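Local coordinates for DivIVA (Staphylococcus aureus, PDB 7O39), which acts in cell division as a divisome-associated coiled-coil protein, probably as a molecular ruler, and is seen here as its dimeric N-terminal domain, at the interface of chains A and B. Sequence-based numbering; all coordinates share one arbitrary frame. Chains: chain A/B, DivIVA.

Contact 1: the interface of chains A and B. Residues chain A 29-30, 33, 37; chain B 29-30, 33, 37.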
# COMPACT_ATOMS: atom_id res chain seq x y z
N PHE A 29 -2.69 6.72 7.32
CA PHE A 29 -2.81 6.37 5.91
C PHE A 29 -2.02 5.11 5.60
O PHE A 29 -2.49 4.24 4.84
CB PHE A 29 -2.33 7.53 5.04
CG PHE A 29 -2.65 7.37 3.58
CD1 PHE A 29 -3.96 7.28 3.15
CD2 PHE A 29 -1.64 7.33 2.64
CE1 PHE A 29 -4.25 7.13 1.80
CE2 PHE A 29 -1.93 7.20 1.30
CZ PHE A 29 -3.23 7.10 0.88
N LEU A 30 -0.82 4.97 6.18
CA LEU A 30 -0.05 3.76 5.99
C LEU A 30 -0.79 2.54 6.52
O LEU A 30 -0.74 1.46 5.91
CB LEU A 30 1.32 3.90 6.66
CG LEU A 30 2.26 4.91 6.03
CD1 LEU A 30 3.52 4.99 6.87
CD2 LEU A 30 2.60 4.56 4.58
N LEU A 33 -3.25 1.58 3.87
CA LEU A 33 -2.62 0.92 2.74
C LEU A 33 -2.22 -0.51 3.09
O LEU A 33 -2.36 -1.42 2.26
CB LEU A 33 -1.41 1.71 2.24
CG LEU A 33 -1.75 3.09 1.66
CD1 LEU A 33 -0.49 3.78 1.16
CD2 LEU A 33 -2.79 3.01 0.54
N ILE A 37 -3.35 -3.95 1.13
CA ILE A 37 -2.38 -4.95 0.68
C ILE A 37 -2.74 -6.32 1.25
O ILE A 37 -2.75 -7.32 0.52
CB ILE A 37 -0.95 -4.52 1.05
CG1 ILE A 37 -0.53 -3.34 0.16
CG2 ILE A 37 0.03 -5.68 0.95
CD1 ILE A 37 0.72 -2.61 0.61
N PHE B 29 8.10 6.15 -0.18
CA PHE B 29 7.52 4.94 0.39
C PHE B 29 6.10 4.72 -0.12
O PHE B 29 5.71 3.59 -0.44
CB PHE B 29 7.56 5.00 1.91
CG PHE B 29 7.27 3.70 2.59
CD1 PHE B 29 8.01 2.56 2.30
CD2 PHE B 29 6.28 3.61 3.55
CE1 PHE B 29 7.75 1.37 2.95
CE2 PHE B 29 6.04 2.42 4.21
CZ PHE B 29 6.76 1.31 3.90
N LEU B 30 5.31 5.79 -0.21
CA LEU B 30 3.96 5.66 -0.75
C LEU B 30 3.99 5.16 -2.19
O LEU B 30 3.11 4.38 -2.59
CB LEU B 30 3.22 6.99 -0.67
CG LEU B 30 2.89 7.46 0.75
CD1 LEU B 30 2.22 8.81 0.66
CD2 LEU B 30 2.01 6.47 1.48
N LEU B 33 4.36 1.44 -2.05
CA LEU B 33 3.14 0.76 -1.64
C LEU B 33 2.10 0.78 -2.75
O LEU B 33 1.41 -0.21 -2.97
CB LEU B 33 2.60 1.40 -0.36
CG LEU B 33 3.50 1.23 0.87
CD1 LEU B 33 2.86 1.88 2.09
CD2 LEU B 33 3.83 -0.23 1.17
N ILE B 37 0.33 -2.48 -4.52
CA ILE B 37 -1.12 -2.65 -4.69
C ILE B 37 -1.46 -2.90 -6.16
O ILE B 37 -2.25 -3.80 -6.50
CB ILE B 37 -1.84 -1.42 -4.12
CG1 ILE B 37 -1.75 -1.44 -2.58
CG2 ILE B 37 -3.28 -1.35 -4.60
CD1 ILE B 37 -2.14 -0.12 -1.91

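Contact 2: the interface of chains A and B. Residues chain A 20-23, 25; chain B 15, 17.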
# COMPACT_ATOMS: atom_id res chain seq x y z
N GLY A 20 7.39 19.52 8.00
CA GLY A 20 7.17 18.26 7.33
C GLY A 20 5.75 17.81 7.48
O GLY A 20 4.87 18.58 7.85
N LEU A 21 5.51 16.54 7.17
CA LEU A 21 4.16 16.00 7.15
C LEU A 21 3.72 15.61 8.56
O LEU A 21 4.51 15.10 9.37
CB LEU A 21 4.12 14.77 6.25
CG LEU A 21 4.69 14.93 4.84
CD1 LEU A 21 4.49 13.62 4.06
CD2 LEU A 21 4.07 16.11 4.09
N GLU A 22 2.45 15.85 8.84
CA GLU A 22 1.85 15.48 10.12
C GLU A 22 2.03 13.98 10.38
O GLU A 22 1.51 13.15 9.61
CB GLU A 22 0.37 15.84 10.08
CG GLU A 22 -0.21 16.25 11.41
CD GLU A 22 -0.10 15.16 12.46
OE1 GLU A 22 -0.55 14.04 12.19
OE2 GLU A 22 0.43 15.44 13.55
N PRO A 23 2.76 13.58 11.44
CA PRO A 23 3.11 12.15 11.57
C PRO A 23 1.92 11.23 11.77
O PRO A 23 1.95 10.10 11.26
CB PRO A 23 4.08 12.13 12.76
CG PRO A 23 4.69 13.49 12.74
CD PRO A 23 3.57 14.41 12.36
N GLU A 25 -1.26 11.66 10.68
CA GLU A 25 -1.96 11.52 9.41
C GLU A 25 -1.26 10.50 8.52
O GLU A 25 -1.91 9.66 7.89
CB GLU A 25 -2.03 12.86 8.67
CG GLU A 25 -2.91 13.91 9.32
CD GLU A 25 -2.94 15.22 8.55
OE1 GLU A 25 -2.51 15.25 7.37
OE2 GLU A 25 -3.39 16.23 9.14
N SER B 15 -1.28 17.44 6.04
CA SER B 15 -1.03 18.70 6.72
C SER B 15 0.46 18.87 6.97
O SER B 15 1.18 17.91 7.24
CB SER B 15 -1.76 18.75 8.06
OG SER B 15 -3.14 18.46 7.92
N VAL B 17 3.39 20.53 9.33
CA VAL B 17 3.56 20.91 10.72
C VAL B 17 5.04 21.13 10.98
O VAL B 17 5.90 20.59 10.29
CB VAL B 17 3.02 19.85 11.70
CG1 VAL B 17 1.54 19.66 11.50
CG2 VAL B 17 3.78 18.52 11.55

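Contact 3: the interface of chains A and B. Residues chain A 16-17, 21, 23; chain B 17, 19-21.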
# COMPACT_ATOMS: atom_id res chain seq x y z
N ARG A 16 12.85 13.51 10.67
CA ARG A 16 12.07 14.68 11.05
C ARG A 16 12.77 15.93 10.55
O ARG A 16 14.00 16.03 10.62
CB ARG A 16 11.95 14.77 12.58
CG ARG A 16 11.20 13.63 13.20
CD ARG A 16 9.75 13.66 12.77
NE ARG A 16 8.94 12.74 13.56
CZ ARG A 16 8.04 13.09 14.47
NH1 ARG A 16 7.79 14.37 14.74
NH2 ARG A 16 7.37 12.15 15.11
N VAL A 17 11.99 16.89 10.07
CA VAL A 17 12.54 18.09 9.47
C VAL A 17 11.73 19.29 9.93
O VAL A 17 10.64 19.16 10.50
CB VAL A 17 12.57 18.03 7.93
CG1 VAL A 17 13.59 17.00 7.48
CG2 VAL A 17 11.18 17.74 7.35
N LEU A 21 5.51 16.54 7.17
CA LEU A 21 4.16 16.00 7.15
C LEU A 21 3.72 15.61 8.56
O LEU A 21 4.51 15.10 9.37
CB LEU A 21 4.12 14.77 6.25
CG LEU A 21 4.69 14.93 4.84
CD1 LEU A 21 4.49 13.62 4.06
CD2 LEU A 21 4.07 16.11 4.09
N PRO A 23 2.76 13.58 11.44
CA PRO A 23 3.11 12.15 11.57
C PRO A 23 1.92 11.23 11.77
O PRO A 23 1.95 10.10 11.26
CB PRO A 23 4.08 12.13 12.76
CG PRO A 23 4.69 13.49 12.74
CD PRO A 23 3.57 14.41 12.36
N VAL B 17 3.39 20.53 9.33
CA VAL B 17 3.56 20.91 10.72
C VAL B 17 5.04 21.13 10.98
O VAL B 17 5.90 20.59 10.29
CB VAL B 17 3.02 19.85 11.70
CG1 VAL B 17 1.54 19.66 11.50
CG2 VAL B 17 3.78 18.52 11.55
N ASN B 19 8.32 20.26 12.65
CA ASN B 19 8.94 19.02 13.10
C ASN B 19 8.20 17.78 12.60
O ASN B 19 8.11 16.77 13.29
CB ASN B 19 9.12 18.99 14.62
CG ASN B 19 10.20 18.02 15.03
OD1 ASN B 19 11.20 17.89 14.33
ND2 ASN B 19 10.00 17.33 16.13
N GLY B 20 7.72 17.83 11.36
CA GLY B 20 7.04 16.70 10.76
C GLY B 20 7.97 15.77 10.01
O GLY B 20 9.20 15.94 9.99
N LEU B 21 7.37 14.78 9.35
CA LEU B 21 8.12 13.78 8.62
C LEU B 21 8.63 14.34 7.29
O LEU B 21 7.94 15.12 6.62
CB LEU B 21 7.22 12.58 8.33
CG LEU B 21 6.50 11.94 9.52
CD1 LEU B 21 5.74 10.70 9.06
CD2 LEU B 21 7.46 11.60 10.65

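Contact 4: the interface of chains A and B. Residues chain A 47, 50-51; chain B 47, 50-51.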
# COMPACT_ATOMS: atom_id res chain seq x y z
N LEU A 47 -8.21 -17.25 -4.69
CA LEU A 47 -8.24 -17.64 -6.09
C LEU A 47 -7.30 -18.82 -6.36
O LEU A 47 -7.65 -19.74 -7.11
CB LEU A 47 -7.88 -16.44 -6.97
CG LEU A 47 -8.87 -15.28 -6.92
CD1 LEU A 47 -8.26 -14.00 -7.49
CD2 LEU A 47 -10.15 -15.65 -7.67
N VAL A 50 -9.06 -21.95 -5.30
CA VAL A 50 -10.06 -22.38 -6.28
C VAL A 50 -9.38 -23.12 -7.42
O VAL A 50 -9.87 -24.16 -7.88
CB VAL A 50 -10.86 -21.16 -6.77
CG1 VAL A 50 -11.69 -21.50 -8.01
CG2 VAL A 50 -11.74 -20.63 -5.65
N ILE A 51 -8.24 -22.61 -7.89
CA ILE A 51 -7.52 -23.26 -8.97
C ILE A 51 -6.98 -24.61 -8.53
O ILE A 51 -7.09 -25.61 -9.26
CB ILE A 51 -6.41 -22.33 -9.49
CG1 ILE A 51 -7.03 -21.09 -10.15
CG2 ILE A 51 -5.51 -23.06 -10.49
CD1 ILE A 51 -6.08 -19.93 -10.31
N LEU B 47 -5.03 -14.59 -12.18
CA LEU B 47 -5.64 -15.78 -11.60
C LEU B 47 -7.09 -15.92 -12.05
O LEU B 47 -7.54 -17.04 -12.34
CB LEU B 47 -5.54 -15.72 -10.08
CG LEU B 47 -4.11 -15.83 -9.55
CD1 LEU B 47 -4.05 -15.41 -8.09
CD2 LEU B 47 -3.59 -17.25 -9.71
N VAL B 50 -7.06 -17.48 -15.43
CA VAL B 50 -6.88 -18.93 -15.37
C VAL B 50 -8.21 -19.61 -15.07
O VAL B 50 -8.54 -20.66 -15.66
CB VAL B 50 -5.80 -19.30 -14.33
CG1 VAL B 50 -5.80 -20.81 -14.06
CG2 VAL B 50 -4.42 -18.83 -14.79
N ILE B 51 -8.99 -19.04 -14.16
CA ILE B 51 -10.25 -19.64 -13.75
C ILE B 51 -11.28 -19.56 -14.87
O ILE B 51 -12.01 -20.52 -15.13
CB ILE B 51 -10.76 -18.99 -12.45
CG1 ILE B 51 -9.87 -19.41 -11.27
CG2 ILE B 51 -12.22 -19.37 -12.17
CD1 ILE B 51 -10.01 -18.52 -10.03

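Contact 1: the interface of chains A and B
A:Leu30 and A:Leu33 interleave with B:Leu30 and B:Leu33 across the parallel coiled coil of the DivIVA N-terminal domain, where the two 23-53 helices lie side by side. The spacing 30, 33, 37 is the three-four rhythm of a heptad repeat, which returns apolar residues to the same helix face. From CB of A:Leu30, CG is set anti to the carbonyl carbon (chi1 -68°), which carries the forked end toward the partner helix. CG branches there, and its methyl CD2 does the touching. A:Leu30 CD2 lies 3.7 Å from B:Leu33 CD1 and reaches the matching CD2 of B:Leu30 at the same range, the side chains crossing at about a right angle. A:Leu30 CD2 also approaches the ring atom CD2 of B:Phe29 at 3.9 Å. The phenylalanine stands at the flank of the seam, its ring swung to the side opposite the backbone N (chi1 -167°), and its edge atoms CD2 and CE2 border the leucine methyl. Leucine suits these places because its forked end can meet several neighbours at once. One turn beyond A:Leu33, A:Ile37 CG1 meets B:Ile37 CG1 at 3.6 Å near the two-fold axis. A:Ile37 CD1 turns back to lie 4.0 Å from B:Leu33 CD2, and B:Ile37 CD1 meets A:Leu33 CD2 in the same way.

Contact 2: the interface of chains A and B
This is an intertwined, mainly polar interface in which the short strand 16-17 of chain B lies antiparallel to strand 20-21 of chain A, tying the two subunits together at the N-terminal ends of their long helices. A:Gly20 and B:Val17 form a paired bridge: each backbone N donates to the other's O, at 2.9 Å for A:Gly20 N to B:Val17 O. Glycine has no side chain to crowd the neighbouring strand. The pairing continues past the strand end, where A:Glu22 N donates to B:Ser15 O at 2.9 Å. The side chain of A:Glu25 then receives the serine with both carboxylate oxygens. B:Ser15 N donates to A:Glu25 OE1 at 2.8 Å, from the syn side but 24° out of the carboxylate plane, whereas the hydroxyl B:Ser15 OG gives a short bond of 2.6 Å to the syn lone pair of A:Glu25 OE2. A long, extended acid reaches across the gap, and a small residue with a hydroxyl beside its own N-H fits it; two bonds to one carboxylate restrain its rotation. A:Glu22 bends back at chi2 (-60°), which lets its OE1 accept from A:Glu25 N at 2.9 Å and cap the helix start. A:Glu22 CG packs against the methyl CG1 of B:Val17 at 3.8 Å, the branched valine covering the aliphatic stem. The site lies where chain A leaves strand 20-21 and enters helix 23-53, beside the segment that leads into strand 16-17 of chain B.

Contact 3: the interface of chains A and B
A:Leu21 and B:Leu21 face each other across the two-fold axis, their backbones joined by a reciprocal pair of hydrogen bonds. A:Leu21 N donates to B:Leu21 O at 2.9 Å, in the carbonyl plane and on a lone pair, and the exchanged bond has the same form. Further out, A:Val17 N donates to B:Gly20 O at 2.9 Å, so that strand 16-17 of chain A and strand 20-21 of chain B also pair in antiparallel fashion. A further polar link comes from a side chain. A:Arg16 bends at chi2 (-66°) and brings its guanidinium NH1 to the backbone O of B:Asn19, 2.8 Å away and 17° out of the guanidinium plane. Arginine suits the place because its length spans the strand edge to a turn carbonyl. B:Asn19 adopts positive phi, a conformation asparagine tolerates well, and its amide plane stands 47° from that of the guanidinium.

The apolar contacts gather round the side chain of B:Leu21. B:Leu21 CD2 packs against A:Arg16 CD at 3.7 Å, using the aliphatic stretch of the arginine, while B:Leu21 CD1 lies 3.9 Å from A:Pro23 CA. The rigid proline ring gives the forked leucine a firm wall and also backs the arginine from within chain A: A:Pro23 CG sits 3.6 Å above one face of the A:Arg16 guanidinium, offset toward its rim.

Contact 4: the interface of chains A and B
A:Ile51 and B:Ile51 meet across the axis of the parallel two-stranded coiled coil, close to the C-terminal end of the modelled 23-53 helices. Residues 47 and 51 are one helical turn apart, the longer step of the heptad repeat.

The first kind of apolar contact joins like with like. A:Ile51 CG1 touches B:Ile51 CG1 at 3.5 Å, somewhat tighter than usual van der Waals packing. In each isoleucine CG1 points away from the carbonyl carbon (chi1 -66° in A:Ile51), which carries the ethyl arm toward the partner while CG2 takes another direction. The shape suits a central position: the branch at CB stiffens the side chain, and the ethyl arm is long enough to reach over. One turn earlier the two leucines are opposed through their stems, A:Leu47 CB lying 4.0 Å from B:Leu47 CB.

The second kind is a set of reciprocal contacts between unlike residues. A:Ile51 CD1 lies 3.7 Å from B:Leu47 CD2, and B:Ile51 CD1 meets A:Leu47 CD2 at the same range; these side chains cross at about a right angle. On its other flank A:Ile51 CD1 reaches B:Val50 CG1 at 3.9 Å. Valine, short and branched, supplies a compact border there, and setting CG1 anti to the backbone N (chi1 169° in B:Val50) puts that methyl against the isoleucine tip. The twin contact, A:Val50 CG1 to B:Ile51 CD1, measures 4.0 Å.

Contacts 2 and 3 overlap, their C-alpha centres about 5 Å apart, and share A:Leu21, A:Pro23 and B:Val17: together they cover neighbouring strand pairings of one intertwined assembly. Contact 1 lies about 16 Å from contact 2 and about 19 Å from contact 3, and helix 23-53 runs on from it to contact 4, about 26 Å away. Contact 4 is thus about 44 Å from contact 3. The strands fix the two chains at one end, which probably sets the parallel register that the helical contacts then carry along the dimer toward the rest of the full-length protein.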